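Local coordinates for protein ketol-acid reductoisomerase (uncultured archaeon GZfos26G2, PDB 4XDY) that catalyses the magnesium-dependent alkyl migration and NADH-linked reduction that turn (S)-2-acetolactate into (R)-2,3-dihydroxy-isovalerate in branched-chain amino acid biosynthesis, at residues D11-D16 with A165-L170; K36-N41 with K143-G148. All coordinates share one frame; numbering follows the deposited sequence.

Contact 1: residues D11-D16 with A165-L170; sequences DSILRD and AREVAL
Ile13 lays its side chain across Glu167 and Val168 on the first turn of helix 165-175, with its CB pointing toward that helix. Two branches share the work. CG1 stands anti to the backbone N (chi1 -162°) and carries CD1 out between the two helix residues, where CD1 lies 3.8 Å from Val168 CG2 and 3.6 Å from Glu167 OE1. The CG2 methyl comes down on the helix backbone instead, 4.0 Å from both Glu167 O and Val168 CA. The side chains of Ile13 and Val168 cross at about a right angle and meet through the isoleucine CD1 and valine CG2 methyls. Leu14 adds a looser touch from its CD2 to Val168 CG1 at 4.3 Å, so that the two methyls of the valine serve different partners.

Glu167 is stretched out, with CG anti to the backbone N and the chain extended beyond it (chi2 178°). This brings the carboxylate alongside the isoleucine at an oblique crossing, its OE2 3.8 Å from Ile13 CB. The polar link is indirect: a water accepts from Ile13 N at 2.8 Å and donates to Glu167 OE2 at the same distance. The 3-10 turn is held by bonds from Leu14 N to Asp11 O and from Arg15 N to Ser12 O.

Beyond the two segments, Ile13 and Leu14 also rest on Ala171, further along the helix, while Ala165 and Ala169 pack on strand 128-134. The helix therefore lies between the sheet of the Rossmann domain and the chain leading into strand 18-22. Chemically, the direct contact is van der Waals packing of Ile13 and Leu14 on Val168 and of Ile13 against the Glu167 carboxylate, which also takes the water with OE2.

Contact 2: residues K36-N41 with K143-G148; sequences KDSGIN and KAYLEG
Two helix C-terminal ends of the Rossmann domain, those of helices 26-37 and 138-146, meet through Tyr145, whose hydroxyl reaches Ser38. Both helices finish in Schellman motifs, with Gly39 and Gly148 at positive phi; Gly39 N bonds to Lys36 O and Gly148 N to Tyr145 O.

Tyr145 bridges backbones whose nearest CA atoms, those of Asp37 and Leu146, are 9.5 Å apart. Its CG stands anti to the backbone N (chi1 176°), which sends the ring out toward the other helix end. There Tyr145 OH donates a hydrogen bond to Ser38 OG at 2.7 Å, and the serine oxygen lies at the ring edge, in its plane. The neighbouring Ser38 N is 3.3 Å from Tyr145 OH, but the poor angle excludes it as a hydrogen bond.

Asp37 approaches the same hydroxyl obliquely. Its CB is 3.2 Å from Tyr145 OH, a close van der Waals approach, while its OD2 lies 3.8 Å from Tyr145 CE1. The carboxylate and ring planes are turned 45° from each other, so they do not stack. Leu146 CD2 adds a peripheral touch on Asp37 OD2 at 4.1 Å. The principal polar partner of that carboxylate is Arg142, one helical turn before Leu146, through a salt bridge at OD2.

Further interactions fix both members of the hydroxyl pair: Ser38 OG also bonds to Ala175 O, and the Tyr145 ring stacks with His177. Because Tyr145 OH donates its hydrogen bond to Ser38 OG, and Ser38 OG is bonded in turn to the Ala175 carbonyl, the two bonds run in series from tyrosine to serine to a main-chain oxygen. The hydroxyl of a buried tyrosine thus has a partner for its hydrogen, beside the charged Asp37–Arg142 pair.

In the fold
Both contacts belong to the N-terminal Rossmann domain and lie on the same side of the chain's centre, their own centres about 16 Å apart. In sequence, contact 2 is nested within the loop that contact 1 closes: 11-16 leads into strand 18-22, then come 36-41, 143-148 and finally 165-170. The two meet directly where Leu14 CB packs 3.9 Å from Ile40 CD1. Helix 165-175 joins them again, since its first turn takes part in contact 1 and Ala175, at its end, accepts a bond from Ser38. Together they tie three helices beside the sheet, with contact 1 away from the annotated sites and Tyr145 about 14 Å from the bound dinucleotide.

Contact 1: residues D11-D16 with A165-L170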
# COMPACT_ATOMS: atom_id res chain seq x y z
N ASP A 11 15.59 28.18 3.53
CA ASP A 11 16.49 27.37 4.37
C ASP A 11 17.86 27.93 4.65
O ASP A 11 18.65 27.25 5.27
CB ASP A 11 16.61 25.97 3.84
CG ASP A 11 17.19 25.92 2.46
OD1 ASP A 11 17.99 26.80 2.12
OD2 ASP A 11 16.87 24.97 1.72
N SER A 12 18.11 29.19 4.34
CA SER A 12 19.45 29.74 4.47
C SER A 12 19.93 29.88 5.90
O SER A 12 21.12 29.83 6.12
CB SER A 12 19.53 31.10 3.72
OG SER A 12 18.60 32.00 4.21
N ILE A 13 19.04 30.00 6.90
CA ILE A 13 19.49 29.98 8.27
C ILE A 13 20.46 28.79 8.67
O ILE A 13 21.29 28.92 9.58
CB ILE A 13 18.34 30.08 9.29
CG1 ILE A 13 18.91 30.50 10.64
CG2 ILE A 13 17.55 28.75 9.43
CD1 ILE A 13 17.87 30.91 11.64
N LEU A 14 20.26 27.65 8.03
CA LEU A 14 21.06 26.43 8.34
C LEU A 14 22.49 26.49 7.82
O LEU A 14 23.33 25.69 8.25
CB LEU A 14 20.39 25.18 7.77
CG LEU A 14 19.02 24.85 8.35
CD1 LEU A 14 18.56 23.51 7.80
CD2 LEU A 14 19.05 24.82 9.87
N ARG A 15 22.74 27.44 6.91
CA ARG A 15 24.11 27.77 6.44
C ARG A 15 25.17 27.80 7.54
O ARG A 15 26.23 27.30 7.37
CB ARG A 15 24.10 29.13 5.71
N ASP A 16 24.95 28.38 8.67
CA ASP A 16 26.07 28.33 9.64
C ASP A 16 25.56 27.63 10.91
O ASP A 16 25.80 28.07 12.05
CB ASP A 16 26.56 29.73 9.92
CG ASP A 16 25.43 30.71 9.93
OD1 ASP A 16 24.31 30.29 10.33
OD2 ASP A 16 25.62 31.85 9.48
N ALA A 165 13.18 29.81 16.35
CA ALA A 165 12.81 28.37 16.44
C ALA A 165 12.05 27.90 15.21
O ALA A 165 12.42 26.88 14.57
CB ALA A 165 11.99 28.16 17.66
N ARG A 166 11.05 28.67 14.81
CA ARG A 166 10.23 28.30 13.66
C ARG A 166 11.04 28.29 12.39
O ARG A 166 10.89 27.44 11.51
CB ARG A 166 8.98 29.21 13.56
CG ARG A 166 8.17 29.05 12.26
CD ARG A 166 6.84 29.92 12.34
NE ARG A 166 5.96 29.77 11.18
CZ ARG A 166 6.09 30.37 10.02
NH1 ARG A 166 7.03 31.29 9.82
NH2 ARG A 166 5.22 30.07 9.04
N GLU A 167 11.84 29.33 12.20
CA GLU A 167 12.62 29.44 11.01
C GLU A 167 13.58 28.23 10.82
O GLU A 167 13.72 27.70 9.73
CB GLU A 167 13.48 30.75 11.06
CG GLU A 167 14.09 31.00 9.73
CD GLU A 167 14.92 32.32 9.69
OE1 GLU A 167 15.05 32.97 10.74
OE2 GLU A 167 15.48 32.53 8.60
N VAL A 168 14.21 27.83 11.91
CA VAL A 168 15.13 26.68 11.93
C VAL A 168 14.37 25.39 11.61
O VAL A 168 14.78 24.65 10.73
CB VAL A 168 15.82 26.55 13.27
CG1 VAL A 168 16.59 25.23 13.36
CG2 VAL A 168 16.74 27.76 13.45
N ALA A 169 13.25 25.19 12.28
CA ALA A 169 12.41 23.96 12.04
C ALA A 169 11.97 23.89 10.60
O ALA A 169 12.21 22.91 9.89
CB ALA A 169 11.26 23.89 13.05
N LEU A 170 11.42 24.99 10.05
CA LEU A 170 10.96 24.94 8.68
C LEU A 170 12.12 24.70 7.72
O LEU A 170 12.00 24.01 6.69
CB LEU A 170 10.15 26.21 8.28
CG LEU A 170 8.82 26.39 8.99
CD1 LEU A 170 8.27 27.78 8.70
CD2 LEU A 170 7.74 25.40 8.53
O HOH W 1 16.28 30.60 6.71

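Contact 2: residues K36-N41 with K143-G148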
# COMPACT_ATOMS: atom_id res chain seq x y z
N LYS A 36 22.87 16.09 4.98
CA LYS A 36 24.26 16.14 4.44
C LYS A 36 24.28 16.34 2.90
O LYS A 36 24.99 17.20 2.39
CB LYS A 36 25.05 14.94 4.90
CG LYS A 36 26.49 15.01 4.31
CD LYS A 36 27.48 14.03 4.91
CE LYS A 36 27.31 12.58 4.45
NZ LYS A 36 27.60 12.22 3.02
N ASP A 37 23.40 15.66 2.19
CA ASP A 37 23.26 15.78 0.76
C ASP A 37 22.82 17.16 0.31
O ASP A 37 23.16 17.55 -0.78
CB ASP A 37 22.26 14.75 0.16
CG ASP A 37 22.79 13.32 0.09
OD1 ASP A 37 23.93 13.07 0.50
OD2 ASP A 37 22.00 12.42 -0.33
N SER A 38 22.08 17.91 1.15
CA SER A 38 21.64 19.26 0.91
C SER A 38 22.67 20.28 1.38
O SER A 38 22.40 21.45 1.30
CB SER A 38 20.29 19.49 1.63
OG SER A 38 19.32 18.78 0.89
N GLY A 39 23.83 19.84 1.85
CA GLY A 39 24.89 20.76 2.17
C GLY A 39 24.86 21.22 3.57
O GLY A 39 25.59 22.12 3.91
N ILE A 40 24.09 20.58 4.47
CA ILE A 40 24.07 21.02 5.88
C ILE A 40 25.13 20.28 6.65
O ILE A 40 25.39 19.12 6.38
CB ILE A 40 22.64 20.81 6.54
CG1 ILE A 40 21.52 21.42 5.63
CG2 ILE A 40 22.61 21.26 8.00
CD1 ILE A 40 21.78 22.80 5.02
N ASN A 41 25.73 20.96 7.61
CA ASN A 41 26.75 20.37 8.45
C ASN A 41 26.09 19.48 9.52
O ASN A 41 25.35 19.97 10.37
CB ASN A 41 27.61 21.46 9.14
CG ASN A 41 28.88 20.89 9.82
OD1 ASN A 41 29.24 21.23 10.97
ND2 ASN A 41 29.59 20.03 9.09
N LYS A 143 14.38 7.34 0.17
CA LYS A 143 14.09 7.04 -1.20
C LYS A 143 13.41 8.16 -1.89
O LYS A 143 13.79 8.51 -3.05
CB LYS A 143 13.24 5.80 -1.33
CG LYS A 143 14.00 4.49 -1.18
CD LYS A 143 13.06 3.31 -1.44
CE LYS A 143 12.72 3.20 -2.92
NZ LYS A 143 11.58 4.02 -3.39
N ALA A 144 12.39 8.74 -1.24
CA ALA A 144 11.71 9.88 -1.83
C ALA A 144 12.69 11.02 -2.13
O ALA A 144 12.61 11.67 -3.22
CB ALA A 144 10.55 10.38 -0.92
N TYR A 145 13.59 11.29 -1.19
CA TYR A 145 14.54 12.37 -1.36
C TYR A 145 15.47 12.07 -2.57
O TYR A 145 15.66 12.92 -3.44
CB TYR A 145 15.37 12.52 -0.09
CG TYR A 145 16.46 13.55 -0.15
CD1 TYR A 145 17.65 13.27 -0.81
CD2 TYR A 145 16.30 14.78 0.40
CE1 TYR A 145 18.67 14.24 -0.90
CE2 TYR A 145 17.30 15.74 0.31
CZ TYR A 145 18.51 15.43 -0.32
OH TYR A 145 19.52 16.40 -0.37
N LEU A 146 15.92 10.83 -2.64
CA LEU A 146 16.85 10.42 -3.73
C LEU A 146 16.13 10.43 -5.06
O LEU A 146 16.75 10.66 -6.08
CB LEU A 146 17.41 9.05 -3.45
CG LEU A 146 18.46 9.08 -2.29
CD1 LEU A 146 18.90 7.66 -2.02
CD2 LEU A 146 19.65 10.02 -2.60
N GLU A 147 14.81 10.21 -5.05
CA GLU A 147 14.01 10.29 -6.26
C GLU A 147 13.61 11.68 -6.73
O GLU A 147 12.91 11.77 -7.72
CB GLU A 147 12.76 9.42 -6.12
CG GLU A 147 13.07 7.93 -6.28
CD GLU A 147 11.98 7.03 -5.74
OE1 GLU A 147 10.92 7.56 -5.33
OE2 GLU A 147 12.19 5.80 -5.70
N GLY A 148 14.02 12.75 -6.04
CA GLY A 148 13.66 14.12 -6.46
C GLY A 148 12.36 14.63 -5.87
O GLY A 148 11.87 15.70 -6.20